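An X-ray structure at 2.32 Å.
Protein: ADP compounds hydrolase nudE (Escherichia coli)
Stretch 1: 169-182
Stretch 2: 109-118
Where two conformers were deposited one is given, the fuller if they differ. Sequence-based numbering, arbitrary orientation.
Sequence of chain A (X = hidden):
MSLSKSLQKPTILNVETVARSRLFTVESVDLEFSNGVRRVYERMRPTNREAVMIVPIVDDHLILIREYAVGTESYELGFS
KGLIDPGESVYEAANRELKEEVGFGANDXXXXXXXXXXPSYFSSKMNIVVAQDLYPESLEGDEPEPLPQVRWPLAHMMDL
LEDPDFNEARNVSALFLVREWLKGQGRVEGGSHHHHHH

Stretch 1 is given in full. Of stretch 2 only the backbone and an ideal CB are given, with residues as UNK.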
# COMPACT_ATOMS: atom_id res chain seq x y z
N ALA A 169 -1.80 -4.21 -1.72
CA ALA A 169 -0.89 -3.35 -2.46
C ALA A 169 0.59 -3.65 -2.36
O ALA A 169 1.29 -3.49 -3.40
CB ALA A 169 -1.13 -1.86 -2.19
N ARG A 170 1.11 -3.99 -1.21
CA ARG A 170 2.54 -4.29 -1.05
C ARG A 170 2.87 -5.63 -1.68
O ARG A 170 3.91 -5.73 -2.35
CB ARG A 170 2.93 -4.24 0.43
CG ARG A 170 2.81 -2.81 0.98
CD ARG A 170 2.86 -2.80 2.52
NE ARG A 170 1.99 -3.81 3.08
CZ ARG A 170 1.94 -4.22 4.33
NH1 ARG A 170 1.09 -5.19 4.71
NH2 ARG A 170 2.75 -3.70 5.23
N ASN A 171 1.97 -6.62 -1.53
CA ASN A 171 2.18 -7.92 -2.15
C ASN A 171 2.19 -7.79 -3.67
O ASN A 171 3.06 -8.33 -4.35
CB ASN A 171 1.09 -8.96 -1.79
CG ASN A 171 1.22 -9.53 -0.40
OD1 ASN A 171 2.30 -9.51 0.22
ND2 ASN A 171 0.11 -10.01 0.16
N VAL A 172 1.19 -7.08 -4.20
CA VAL A 172 1.09 -6.92 -5.66
C VAL A 172 2.27 -6.16 -6.23
O VAL A 172 2.86 -6.55 -7.24
CB VAL A 172 -0.26 -6.30 -6.03
CG1 VAL A 172 -0.35 -5.89 -7.48
CG2 VAL A 172 -1.41 -7.28 -5.70
N SER A 173 2.67 -5.05 -5.58
CA SER A 173 3.83 -4.30 -6.02
C SER A 173 5.06 -5.21 -6.06
O SER A 173 5.78 -5.22 -7.05
CB SER A 173 4.16 -3.18 -4.99
OG SER A 173 3.19 -2.17 -5.05
N ALA A 174 5.27 -5.97 -4.98
CA ALA A 174 6.40 -6.87 -4.89
C ALA A 174 6.39 -7.91 -6.01
O ALA A 174 7.42 -8.19 -6.61
CB ALA A 174 6.43 -7.59 -3.54
N LEU A 175 5.23 -8.53 -6.23
CA LEU A 175 5.08 -9.55 -7.24
C LEU A 175 5.54 -9.06 -8.61
O LEU A 175 6.37 -9.69 -9.25
CB LEU A 175 3.59 -9.96 -7.32
CG LEU A 175 3.29 -11.08 -8.30
CD1 LEU A 175 3.86 -12.40 -7.79
CD2 LEU A 175 1.80 -11.17 -8.59
N PHE A 176 5.04 -7.91 -9.04
CA PHE A 176 5.41 -7.31 -10.32
C PHE A 176 6.87 -6.85 -10.34
O PHE A 176 7.51 -6.95 -11.38
CB PHE A 176 4.50 -6.10 -10.61
CG PHE A 176 3.15 -6.41 -11.21
CD1 PHE A 176 1.99 -6.25 -10.48
CD2 PHE A 176 3.05 -6.86 -12.53
CE1 PHE A 176 0.74 -6.49 -11.05
CE2 PHE A 176 1.81 -7.12 -13.09
CZ PHE A 176 0.65 -6.93 -12.35
N LEU A 177 7.42 -6.35 -9.24
CA LEU A 177 8.82 -5.92 -9.21
C LEU A 177 9.77 -7.10 -9.34
O LEU A 177 10.77 -7.04 -10.05
CB LEU A 177 9.13 -5.09 -7.96
CG LEU A 177 8.49 -3.68 -7.96
CD1 LEU A 177 8.42 -3.13 -6.55
CD2 LEU A 177 9.22 -2.73 -8.90
N VAL A 178 9.45 -8.22 -8.69
CA VAL A 178 10.28 -9.42 -8.77
C VAL A 178 10.24 -10.02 -10.17
O VAL A 178 11.24 -10.46 -10.75
CB VAL A 178 9.83 -10.43 -7.70
CG1 VAL A 178 10.52 -11.77 -7.93
CG2 VAL A 178 10.16 -9.88 -6.31
N ARG A 179 9.05 -10.03 -10.76
CA ARG A 179 8.90 -10.55 -12.13
C ARG A 179 9.73 -9.70 -13.10
O ARG A 179 10.36 -10.26 -13.99
CB ARG A 179 7.44 -10.49 -12.52
CG ARG A 179 7.14 -11.09 -13.93
CD ARG A 179 5.93 -10.31 -14.39
NE ARG A 179 5.02 -10.87 -15.34
CZ ARG A 179 4.15 -10.03 -15.95
NH1 ARG A 179 3.28 -10.50 -16.83
NH2 ARG A 179 4.19 -8.73 -15.66
N GLU A 180 9.73 -8.37 -12.94
CA GLU A 180 10.54 -7.52 -13.81
C GLU A 180 12.02 -7.89 -13.64
O GLU A 180 12.74 -8.06 -14.61
CB GLU A 180 10.43 -6.04 -13.48
CG GLU A 180 9.49 -5.16 -14.18
CD GLU A 180 9.02 -5.52 -15.56
OE1 GLU A 180 9.65 -5.10 -16.55
OE2 GLU A 180 7.99 -6.23 -15.67
N TRP A 181 12.43 -8.00 -12.37
CA TRP A 181 13.81 -8.35 -12.07
C TRP A 181 14.18 -9.71 -12.65
O TRP A 181 15.27 -9.91 -13.20
CB TRP A 181 14.00 -8.31 -10.56
CG TRP A 181 15.36 -8.71 -10.06
CD1 TRP A 181 16.50 -7.95 -10.05
CD2 TRP A 181 15.69 -9.96 -9.45
NE1 TRP A 181 17.52 -8.66 -9.46
CE2 TRP A 181 17.05 -9.89 -9.08
CE3 TRP A 181 14.96 -11.12 -9.18
CZ2 TRP A 181 17.71 -10.96 -8.48
CZ3 TRP A 181 15.62 -12.18 -8.57
CH2 TRP A 181 16.98 -12.10 -8.24
N LEU A 182 13.29 -10.69 -12.54
CA LEU A 182 13.52 -12.03 -13.09
C LEU A 182 13.72 -11.97 -14.61
O LEU A 182 14.52 -12.72 -15.16
CB LEU A 182 12.35 -12.92 -12.74
CG LEU A 182 12.38 -14.11 -11.82
CD1 LEU A 182 13.67 -14.34 -11.07
CD2 LEU A 182 11.18 -14.03 -10.85
N UNK A 109 20.85 -12.31 -1.06
CA UNK A 109 19.79 -11.35 -0.80
C UNK A 109 19.92 -10.12 -1.66
O UNK A 109 21.01 -9.54 -1.77
CB UNK A 109 19.78 -10.95 0.68
N UNK A 110 18.84 -9.76 -2.38
CA UNK A 110 18.91 -8.58 -3.23
C UNK A 110 17.81 -7.58 -2.93
O UNK A 110 16.63 -7.87 -2.77
CB UNK A 110 18.84 -8.99 -4.70
N UNK A 111 18.28 -6.36 -2.68
CA UNK A 111 17.39 -5.23 -2.34
C UNK A 111 16.92 -4.62 -3.65
O UNK A 111 17.65 -4.07 -4.46
CB UNK A 111 18.09 -4.19 -1.47
N UNK A 112 15.63 -4.78 -3.90
CA UNK A 112 15.00 -4.37 -5.15
C UNK A 112 14.31 -3.04 -5.17
O UNK A 112 14.27 -2.35 -6.18
CB UNK A 112 13.97 -5.43 -5.56
N UNK A 113 13.65 -2.68 -4.05
CA UNK A 113 12.92 -1.42 -4.08
C UNK A 113 12.50 -1.02 -2.67
O UNK A 113 12.30 -1.88 -1.80
CB UNK A 113 11.70 -1.53 -4.99
N UNK A 114 12.32 0.29 -2.54
CA UNK A 114 11.85 0.84 -1.26
C UNK A 114 10.53 1.55 -1.54
O UNK A 114 10.43 2.40 -2.42
CB UNK A 114 12.87 1.79 -0.64
N UNK A 115 9.49 1.23 -0.77
CA UNK A 115 8.20 1.87 -1.05
C UNK A 115 7.57 2.53 0.17
O UNK A 115 7.70 2.01 1.26
CB UNK A 115 7.23 0.84 -1.62
N UNK A 116 6.84 3.60 -0.09
CA UNK A 116 6.07 4.26 0.97
C UNK A 116 4.64 3.70 0.87
O UNK A 116 4.33 3.02 -0.13
CB UNK A 116 6.10 5.78 0.83
N UNK A 117 3.80 3.85 1.88
CA UNK A 117 2.42 3.37 1.83
C UNK A 117 1.50 4.44 2.42
O UNK A 117 1.57 4.78 3.59
CB UNK A 117 2.27 2.05 2.58
N UNK A 118 0.63 5.02 1.61
CA UNK A 118 -0.28 6.07 2.07
C UNK A 118 0.43 7.11 2.93
O UNK A 118 0.15 7.29 4.12
CB UNK A 118 -1.44 5.45 2.86

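Stretch 1 is a helix, and the strand of stretch 2 runs past it at 140° between their N-to-C directions, the axes coming within 9.3 Å. The helix presents chiefly Arg170, Ser173, Leu177, Val178 and Trp181 to the strand.

Position 109 has nothing of the helix within reach of its CB, and its extended backbone would suit many residues; it is Leu109.

At position 110 CA-to-CB points toward the helix, and the ideal CB lies 4.4 Å from CZ2 of Trp181. A small or beta-branched side chain with a methyl would fit beside the indole, as would other apolar groups. The residue is Thr110, whose CG2 lies 3.9 Å from Trp181 CZ2, oblique to the ring.

Position 111 is out of reach and leaves the choice open; Phe111 occupies it.

Position 112 points toward the helix, with its ideal CB 5.4 Å from Leu177 CB; its phi/psi of -97°/-37° departs from the extended values of its neighbours. The gap, lined by Leu177, Val178 and the Trp181 ring, calls for a medium or large apolar side chain such as leucine, isoleucine or methionine; alanine would leave it largely unfilled. Leu112 fills it. Its CD1 lies over one face of the indole, 3.8 Å from the centroid of the five-membered ring in a CH-pi contact, while its CD2 packs 3.8 Å from Val178 CG2.

Position 113 also points toward the helix, and its ideal CB is already 4.0 Å from Leu177 CD1. An aliphatic beginning is favoured, but a long chain could turn out of the contact. Lys113 does so: its CB touches Leu177 CD1 at 3.9 Å, whereas its end leads away and NZ is hydrogen-bonded elsewhere in the structure.

Position 114 points away, so a polar or charged residue is as acceptable as any; it is Lys114.

At position 115 CA-to-CB again points toward the helix, but no helix atom lies within 5.5 Å of the ideal CB. A branched or long apolar chain could bridge the space to Ser173 and Leu177. Leu115 sets CD2 3.7 Å from Ser173 CB and 4.4 Å from Leu177 CD1. Ser173 OG donates to Ala169 O at 2.8 Å.

Position 116 is out of reach and many side chains would do; it is Ser116, whose OG is hydrogen-bonded elsewhere in the structure.

At position 117 CA-to-CB points toward the helix, the ideal CB lying 4.9 Å from Arg170 CD. An acid might suit the guanidinium, and a long flexible apolar chain the aliphatic stem. Met117 takes the second course, its CE 3.3 Å from Arg170 CD and at the guanidinium edge.

Position 118 has positive phi, which favours glycine or asparagine, yet it is Ala118, without contact. No hydrogen bond links the stretches.

Stretch 2 109-118: LTFLKKLSMA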
# COMPACT_ATOMS: atom_id res chain seq x y z
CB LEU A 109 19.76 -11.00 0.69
CG LEU A 109 19.37 -12.14 1.63
CD1 LEU A 109 19.85 -11.88 3.05
CD2 LEU A 109 17.87 -12.35 1.61
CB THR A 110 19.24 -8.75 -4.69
OG1 THR A 110 18.41 -8.07 -5.63
CG2 THR A 110 19.49 -10.15 -5.15
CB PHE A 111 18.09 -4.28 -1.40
CG PHE A 111 17.42 -2.95 -1.24
CD1 PHE A 111 18.13 -1.78 -1.51
CD2 PHE A 111 16.08 -2.87 -0.87
CE1 PHE A 111 17.50 -0.55 -1.38
CE2 PHE A 111 15.47 -1.63 -0.76
CZ PHE A 111 16.17 -0.48 -1.02
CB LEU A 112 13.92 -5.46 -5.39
CG LEU A 112 13.66 -5.95 -6.79
CD1 LEU A 112 14.95 -6.26 -7.53
CD2 LEU A 112 12.76 -7.20 -6.74
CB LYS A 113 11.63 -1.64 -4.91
CG LYS A 113 11.02 -0.37 -5.53
CD LYS A 113 11.78 -0.03 -6.79
CE LYS A 113 11.64 1.40 -7.24
NZ LYS A 113 12.38 1.59 -8.54
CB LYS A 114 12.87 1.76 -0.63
CG LYS A 114 12.36 2.47 0.62
CD LYS A 114 13.37 3.55 1.00
CE LYS A 114 14.27 3.11 2.12
NZ LYS A 114 15.47 3.97 2.26
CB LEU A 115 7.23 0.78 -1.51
CG LEU A 115 6.90 0.52 -2.95
CD1 LEU A 115 7.94 0.94 -3.97
CD2 LEU A 115 6.56 -0.97 -3.15
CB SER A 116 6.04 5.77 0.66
OG SER A 116 5.08 5.99 -0.35
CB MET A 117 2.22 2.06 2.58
CG MET A 117 3.16 0.90 2.39
SD MET A 117 4.58 0.92 3.48
CE MET A 117 4.32 -0.56 4.46
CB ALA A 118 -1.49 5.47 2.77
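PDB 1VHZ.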